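Local coordinates for protein transcription termination factor FttA (Methanosarcina mazei, PDB 2XR1) that probably terminates transcription across the genome by cutting nascent RNA at the RNA polymerase exit channel, as a homodimeric nuclease that needs two zinc ions, at residues G412-P417 / P504-A509; P444-G449 / C485-D490. All blocks are in the same frame, centred on the assembly; numbering follows the deposited sequence.

Contact 1 of 2, residues G412-P417 / P504-A509; sequences GIAVIP and PCVILA
Four backbone hydrogen bonds join 412-417 to 504-509 in parallel register, A414 opposite V506 and P417 opposite A509. A414 straddles V506: its N donates to C505 O (3.0 Å), and its O accepts from I507 N (2.8 Å), in a bond that is almost straight at 173° and lies in the carbonyl plane. I416 straddles L508 in the same way, with I416 N to I507 O nearly along the C=O axis, whereas A509 N reaches I416 O from above the carbonyl plane, at 3.2 Å. CA-H...O contacts fill in between these bonds, for example L508 CA to I416 O at 3.4 Å. The two strands, 414-417 and 506-509, run 17° apart in the middle of the six-stranded parallel sheet of the beta-CASP domain, whose two faces are covered by helices. Among the apolar contacts, the face carrying A414, I416, V506 and L508 brings I416 against L508. The two run alongside each other in the same direction, and L508 CD1 rests along the I416 side chain, 3.6 Å from I416 CD1. The I416 side chain runs at a slant to that of V506, with I416 CD1 4.0 Å from V506 CG1, while V506 and L508 pack onward against helix 423-436. On the face of V415 and I507, V415 CG2 meets I507 CD1 at 4.5 Å, and both residues lean on helix 518-526. Ahead of the strands, I413 CG1 is wedged between its N and C (chi1 73°), which places CG2 beside its own backbone N; C505 SG, set the same way, meets I413 CB at 3.8 Å. The N of I413 is bonded to N532 OD1, on the approach to strand 533-536, which flanks 414-417.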
ATOM      1  N   GLY B 412     -22.226 -50.520   4.480  1.00 61.19           N
ATOM      2  CA  GLY B 412     -21.331 -49.563   3.846  1.00 59.28           C
ATOM      3  C   GLY B 412     -20.321 -48.998   4.820  1.00 57.06           C
ATOM      4  O   GLY B 412     -20.436 -49.172   6.040  1.00 56.61           O
ATOM      5  N   ILE B 413     -19.321 -48.328   4.269  1.00 55.56           N
ATOM      6  CA  ILE B 413     -18.322 -47.668   5.079  1.00 53.87           C
ATOM      7  C   ILE B 413     -18.348 -46.144   4.846  1.00 50.93           C
ATOM      8  O   ILE B 413     -18.700 -45.661   3.767  1.00 50.49           O
ATOM      9  CB  ILE B 413     -16.948 -48.330   4.878  1.00 55.36           C
ATOM     10  CG1 ILE B 413     -16.306 -48.006   3.535  1.00 56.99           C
ATOM     11  CG2 ILE B 413     -17.094 -49.859   4.931  1.00 57.60           C
ATOM     12  CD1 ILE B 413     -15.330 -49.196   3.069  1.00 60.69           C
ATOM     13  N   ALA B 414     -18.026 -45.385   5.881  1.00 48.26           N
ATOM     14  CA  ALA B 414     -18.254 -43.943   5.849  1.00 45.84           C
ATOM     15  C   ALA B 414     -16.927 -43.217   5.749  1.00 44.55           C
ATOM     16  O   ALA B 414     -16.157 -43.235   6.672  1.00 44.05           O
ATOM     17  CB  ALA B 414     -19.025 -43.511   7.095  1.00 44.34           C
ATOM     18  N   VAL B 415     -16.650 -42.615   4.600  1.00 44.58           N
ATOM     19  CA  VAL B 415     -15.433 -41.824   4.402  1.00 43.54           C
ATOM     20  C   VAL B 415     -15.726 -40.379   4.805  1.00 41.42           C
ATOM     21  O   VAL B 415     -16.702 -39.819   4.378  1.00 41.32           O
ATOM     22  CB  VAL B 415     -14.950 -41.889   2.935  1.00 44.73           C
ATOM     23  CG1 VAL B 415     -13.812 -40.918   2.692  1.00 42.92           C
ATOM     24  CG2 VAL B 415     -14.549 -43.345   2.562  1.00 46.33           C
ATOM     25  N   ILE B 416     -14.897 -39.816   5.670  1.00 40.32           N
ATOM     26  CA  ILE B 416     -15.089 -38.474   6.200  1.00 39.03           C
ATOM     27  C   ILE B 416     -13.801 -37.685   6.025  1.00 38.51           C
ATOM     28  O   ILE B 416     -12.901 -37.823   6.837  1.00 38.15           O
ATOM     29  CB  ILE B 416     -15.379 -38.508   7.725  1.00 38.65           C
ATOM     30  CG1 ILE B 416     -16.424 -39.575   8.071  1.00 40.05           C
ATOM     31  CG2 ILE B 416     -15.781 -37.158   8.209  1.00 36.02           C
ATOM     32  CD1 ILE B 416     -17.093 -39.367   9.428  1.00 39.17           C
ATOM     33  N   PRO B 417     -13.684 -36.894   4.955  1.00 38.93           N
ATOM     34  CA  PRO B 417     -12.513 -36.063   4.802  1.00 38.88           C
ATOM     35  C   PRO B 417     -12.409 -35.069   5.910  1.00 37.24           C
ATOM     36  O   PRO B 417     -13.408 -34.637   6.422  1.00 36.47           O
ATOM     37  CB  PRO B 417     -12.746 -35.333   3.487  1.00 39.12           C
ATOM     38  CG  PRO B 417     -14.155 -35.375   3.306  1.00 39.96           C
ATOM     39  CD  PRO B 417     -14.611 -36.688   3.845  1.00 39.86           C
ATOM     40  N   PRO B 504     -17.313 -52.916   6.844  1.00 71.09           N
ATOM     41  CA  PRO B 504     -17.973 -51.697   7.361  1.00 66.66           C
ATOM     42  C   PRO B 504     -17.165 -51.006   8.423  1.00 63.53           C
ATOM     43  O   PRO B 504     -16.767 -51.633   9.378  1.00 64.65           O
ATOM     44  CB  PRO B 504     -19.270 -52.221   7.973  1.00 68.35           C
ATOM     45  CG  PRO B 504     -19.499 -53.540   7.323  1.00 73.26           C
ATOM     46  CD  PRO B 504     -18.144 -54.120   7.046  1.00 74.56           C
ATOM     47  N   CYS B 505     -16.936 -49.712   8.258  1.00 60.32           N
ATOM     48  CA  CYS B 505     -16.080 -48.966   9.163  1.00 57.87           C
ATOM     49  C   CYS B 505     -16.279 -47.469   8.938  1.00 54.00           C
ATOM     50  O   CYS B 505     -17.163 -47.073   8.167  1.00 53.78           O
ATOM     51  CB  CYS B 505     -14.618 -49.368   8.920  1.00 59.07           C
ATOM     52  SG  CYS B 505     -14.051 -48.999   7.229  1.00 60.50           S
ATOM     53  N   VAL B 506     -15.481 -46.649   9.624  1.00 51.03           N
ATOM     54  CA  VAL B 506     -15.467 -45.202   9.397  1.00 47.63           C
ATOM     55  C   VAL B 506     -14.042 -44.779   9.069  1.00 47.17           C
ATOM     56  O   VAL B 506     -13.092 -45.230   9.709  1.00 48.63           O
ATOM     57  CB  VAL B 506     -15.924 -44.407  10.644  1.00 45.18           C
ATOM     58  CG1 VAL B 506     -15.593 -42.962  10.482  1.00 42.16           C
ATOM     59  CG2 VAL B 506     -17.378 -44.564  10.912  1.00 44.71           C
ATOM     60  N   ILE B 507     -13.883 -43.903   8.092  1.00 45.85           N
ATOM     61  CA  ILE B 507     -12.565 -43.398   7.747  1.00 45.77           C
ATOM     62  C   ILE B 507     -12.499 -41.865   7.869  1.00 43.22           C
ATOM     63  O   ILE B 507     -13.137 -41.156   7.088  1.00 42.59           O
ATOM     64  CB  ILE B 507     -12.167 -43.845   6.332  1.00 47.80           C
ATOM     65  CG1 ILE B 507     -12.305 -45.366   6.241  1.00 52.00           C
ATOM     66  CG2 ILE B 507     -10.743 -43.424   6.000  1.00 46.98           C
ATOM     67  CD1 ILE B 507     -11.808 -45.943   4.975  1.00 55.53           C
ATOM     68  N   LEU B 508     -11.761 -41.371   8.861  1.00 41.86           N
ATOM     69  CA  LEU B 508     -11.335 -39.980   8.867  1.00 40.72           C
ATOM     70  C   LEU B 508     -10.045 -39.929   8.085  1.00 41.92           C
ATOM     71  O   LEU B 508      -9.133 -40.695   8.351  1.00 43.93           O
ATOM     72  CB  LEU B 508     -11.130 -39.454  10.281  1.00 39.46           C
ATOM     73  CG  LEU B 508     -12.404 -38.856  10.894  1.00 39.65           C
ATOM     74  CD1 LEU B 508     -13.618 -39.504  10.316  1.00 42.66           C
ATOM     75  CD2 LEU B 508     -12.441 -38.964  12.415  1.00 40.23           C
ATOM     76  N   ALA B 509      -9.980 -39.074   7.084  1.00 41.66           N
ATOM     77  CA  ALA B 509      -8.800 -39.032   6.238  1.00 43.59           C
ATOM     78  C   ALA B 509      -8.645 -37.667   5.633  1.00 43.14           C
ATOM     79  O   ALA B 509      -9.628 -36.939   5.413  1.00 41.53           O
ATOM     80  CB  ALA B 509      -8.867 -40.079   5.142  1.00 45.90           C
TER

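Contact 2 of 2, residues P444-G449 / C485-D490; sequences PVYLDG and CFKPVD
Strand 486-489 forms one border of the parallel beta-CASP sheet within this chain, and strand 445-448 is its inner neighbour, crossing it at 30°. V445 and L447 each give an N-H to, and take one from, the border strand, beginning with V445 N to C485 O (3.1 Å); the donors stand above the carbonyl planes. The K487 side chain starts on the face shared with Y446 and V489. K487 CB approaches the Y446 ring at a slant, 3.9 Å from Y446 CD1. K487 CG lies beside the backbone N, anti to the carbonyl carbon, and meets P444 CB at 4.1 Å. Bends at chi2 (-63°) and chi4 (-60°) then turn the chain back along its own strand, so that NZ ends at main-chain oxygens: K487 NZ is hydrogen-bonded to E484 O and weakly to C485 O (3.0 Å), the oxygen that V445 N already holds. On the other face, under helix 423-436, F486 and V445 run alongside each other, with V445 CG1 in plane at the ring edge. C485 SG sits over the centre of one face of the F486 ring, 3.4 Å above its plane, and L447 CD1 touches F486 CB at 4.0 Å. At the C-terminal end D448 OD2 is bound by a salt bridge from R495 NE and a hydrogen bond with Y522 OH. G449, at a positive phi that favours glycine, turns its N to D490 OD1 in a weak bond of 2.8 Å, and the same oxygen accepts M450 N.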
ATOM      1  N   PRO B 444     -14.320 -50.064  13.452  1.00 57.87           N
ATOM      2  CA  PRO B 444     -13.024 -49.357  13.469  1.00 56.41           C
ATOM      3  C   PRO B 444     -13.071 -47.997  12.817  1.00 54.02           C
ATOM      4  O   PRO B 444     -13.511 -47.871  11.680  1.00 54.42           O
ATOM      5  CB  PRO B 444     -12.093 -50.274  12.670  1.00 58.13           C
ATOM      6  CG  PRO B 444     -12.978 -51.295  12.000  1.00 60.35           C
ATOM      7  CD  PRO B 444     -14.250 -51.359  12.754  1.00 60.41           C
ATOM      8  N   VAL B 445     -12.629 -46.977  13.538  1.00 52.16           N
ATOM      9  CA  VAL B 445     -12.535 -45.636  12.988  1.00 49.42           C
ATOM     10  C   VAL B 445     -11.081 -45.392  12.603  1.00 49.13           C
ATOM     11  O   VAL B 445     -10.257 -45.082  13.460  1.00 48.40           O
ATOM     12  CB  VAL B 445     -12.986 -44.612  14.017  1.00 47.97           C
ATOM     13  CG1 VAL B 445     -12.881 -43.201  13.462  1.00 44.78           C
ATOM     14  CG2 VAL B 445     -14.395 -44.944  14.461  1.00 48.30           C
ATOM     15  N   TYR B 446     -10.768 -45.577  11.319  1.00 49.50           N
ATOM     16  CA  TYR B 446      -9.401 -45.393  10.825  1.00 49.29           C
ATOM     17  C   TYR B 446      -9.113 -43.905  10.689  1.00 47.08           C
ATOM     18  O   TYR B 446     -10.012 -43.132  10.391  1.00 45.64           O
ATOM     19  CB  TYR B 446      -9.182 -46.103   9.495  1.00 50.85           C
ATOM     20  CG  TYR B 446      -9.421 -47.583   9.566  1.00 52.11           C
ATOM     21  CD1 TYR B 446      -8.443 -48.440  10.014  1.00 54.98           C
ATOM     22  CD2 TYR B 446     -10.640 -48.134   9.188  1.00 52.99           C
ATOM     23  CE1 TYR B 446      -8.672 -49.847  10.083  1.00 56.54           C
ATOM     24  CE2 TYR B 446     -10.879 -49.517   9.258  1.00 53.72           C
ATOM     25  CZ  TYR B 446      -9.892 -50.356   9.699  1.00 55.96           C
ATOM     26  OH  TYR B 446     -10.124 -51.709   9.771  1.00 59.47           O
ATOM     27  N   LEU B 447      -7.860 -43.531  10.947  1.00 46.62           N
ATOM     28  CA  LEU B 447      -7.399 -42.149  10.982  1.00 44.51           C
ATOM     29  C   LEU B 447      -6.130 -42.021  10.143  1.00 45.56           C
ATOM     30  O   LEU B 447      -5.108 -42.591  10.492  1.00 46.59           O
ATOM     31  CB  LEU B 447      -7.069 -41.768  12.409  1.00 43.39           C
ATOM     32  CG  LEU B 447      -8.158 -41.937  13.457  1.00 43.47           C
ATOM     33  CD1 LEU B 447      -7.653 -41.417  14.785  1.00 42.72           C
ATOM     34  CD2 LEU B 447      -9.454 -41.217  13.072  1.00 42.58           C
ATOM     35  N   ASP B 448      -6.178 -41.294   9.027  1.00 45.58           N
ATOM     36  CA  ASP B 448      -5.048 -41.307   8.074  1.00 46.84           C
ATOM     37  C   ASP B 448      -4.553 -39.893   7.776  1.00 45.75           C
ATOM     38  O   ASP B 448      -5.287 -38.940   7.880  1.00 44.37           O
ATOM     39  CB  ASP B 448      -5.450 -42.045   6.790  1.00 48.17           C
ATOM     40  CG  ASP B 448      -4.248 -42.523   5.964  1.00 50.67           C
ATOM     41  OD1 ASP B 448      -3.076 -42.184   6.293  1.00 51.49           O
ATOM     42  OD2 ASP B 448      -4.473 -43.227   4.953  1.00 51.08           O
ATOM     43  N   GLY B 449      -3.272 -39.765   7.468  1.00 46.97           N
ATOM     44  CA  GLY B 449      -2.681 -38.477   7.106  1.00 46.50           C
ATOM     45  C   GLY B 449      -2.402 -37.448   8.202  1.00 44.99           C
ATOM     46  O   GLY B 449      -2.716 -36.256   8.022  1.00 44.58           O
ATOM     47  N   CYS B 485     -11.578 -48.073  19.667  1.00 60.75           N
ATOM     48  CA  CYS B 485     -12.105 -47.868  18.319  1.00 58.88           C
ATOM     49  C   CYS B 485     -11.127 -47.250  17.304  1.00 56.63           C
ATOM     50  O   CYS B 485     -11.137 -47.616  16.139  1.00 56.93           O
ATOM     51  CB  CYS B 485     -13.374 -46.986  18.385  1.00 57.03           C
ATOM     52  SG  CYS B 485     -13.105 -45.100  18.712  1.00 56.12           S
ATOM     53  N   PHE B 486     -10.336 -46.263  17.715  1.00 54.64           N
ATOM     54  CA  PHE B 486      -9.519 -45.513  16.753  1.00 52.36           C
ATOM     55  C   PHE B 486      -8.331 -46.336  16.342  1.00 54.17           C
ATOM     56  O   PHE B 486      -7.666 -46.849  17.185  1.00 56.43           O
ATOM     57  CB  PHE B 486      -9.025 -44.197  17.329  1.00 50.03           C
ATOM     58  CG  PHE B 486     -10.110 -43.272  17.737  1.00 47.61           C
ATOM     59  CD1 PHE B 486     -11.045 -42.846  16.824  1.00 46.08           C
ATOM     60  CD2 PHE B 486     -10.185 -42.793  19.033  1.00 47.54           C
ATOM     61  CE1 PHE B 486     -12.051 -41.971  17.200  1.00 43.75           C
ATOM     62  CE2 PHE B 486     -11.175 -41.936  19.402  1.00 46.08           C
ATOM     63  CZ  PHE B 486     -12.115 -41.531  18.483  1.00 43.70           C
ATOM     64  N   LYS B 487      -8.090 -46.457  15.044  1.00 54.01           N
ATOM     65  CA  LYS B 487      -6.965 -47.200  14.523  1.00 56.66           C
ATOM     66  C   LYS B 487      -6.213 -46.285  13.587  1.00 55.37           C
ATOM     67  O   LYS B 487      -6.705 -45.958  12.532  1.00 54.24           O
ATOM     68  CB  LYS B 487      -7.409 -48.458  13.740  1.00 59.28           C
ATOM     69  CG  LYS B 487      -8.462 -49.365  14.387  1.00 61.16           C
ATOM     70  CD  LYS B 487      -7.997 -49.993  15.666  1.00 66.17           C
ATOM     71  CE  LYS B 487      -8.955 -51.088  16.127  1.00 69.78           C
ATOM     72  NZ  LYS B 487     -10.315 -50.508  16.351  1.00 67.47           N
ATOM     73  N   PRO B 488      -4.999 -45.876  13.940  1.00 56.51           N
ATOM     74  CA  PRO B 488      -4.280 -45.013  13.004  1.00 56.05           C
ATOM     75  C   PRO B 488      -3.649 -45.779  11.858  1.00 58.99           C
ATOM     76  O   PRO B 488      -3.408 -46.966  11.955  1.00 61.91           O
ATOM     77  CB  PRO B 488      -3.179 -44.381  13.873  1.00 56.46           C
ATOM     78  CG  PRO B 488      -3.427 -44.862  15.268  1.00 56.95           C
ATOM     79  CD  PRO B 488      -4.206 -46.122  15.146  1.00 58.17           C
ATOM     80  N   VAL B 489      -3.357 -45.068  10.789  1.00 59.11           N
ATOM     81  CA  VAL B 489      -2.722 -45.641   9.607  1.00 62.35           C
ATOM     82  C   VAL B 489      -1.978 -44.527   8.925  1.00 62.71           C
ATOM     83  O   VAL B 489      -2.582 -43.501   8.590  1.00 60.85           O
ATOM     84  CB  VAL B 489      -3.778 -46.166   8.589  1.00 62.61           C
ATOM     85  CG1 VAL B 489      -5.186 -45.642   8.898  1.00 58.16           C
ATOM     86  CG2 VAL B 489      -3.383 -45.795   7.165  1.00 63.31           C
ATOM     87  N   ASP B 490      -0.678 -44.679   8.746  1.00 66.23           N
ATOM     88  CA  ASP B 490       0.075 -43.728   7.907  1.00 67.29           C
ATOM     89  C   ASP B 490       1.073 -44.484   7.007  1.00 72.01           C
ATOM     90  O   ASP B 490       1.449 -43.987   5.930  1.00 73.29           O
ATOM     91  CB  ASP B 490       0.714 -42.605   8.754  1.00 65.96           C
ATOM     92  CG  ASP B 490      -0.341 -41.643   9.385  1.00 63.33           C
ATOM     93  OD1 ASP B 490      -1.009 -40.864   8.650  1.00 60.26           O
ATOM     94  OD2 ASP B 490      -0.493 -41.671  10.639  1.00 64.65           O
TER

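From the N terminus the chain lays down strand 414-417, passes through helix 423-436 and returns as strand 445-448. Helices 451-460 and 467-472 precede border strand 486-489, whose pairing with 445-448 closes contact 2. Helix 492-500 then leads back to strand 506-509, which slots between 414-417 and 445-448 and closes contact 1 around the whole excursion; contact 2 therefore falls entirely within the longer loop, and the two do not cross. The contacts also touch each other: V506 O probably accepts Y446 N (2.8 Å), and Y446 O probably accepts L508 N. Together they set four consecutive strands of one sheet, with helix 423-436 packing against 506-509, 445-448 and 486-489.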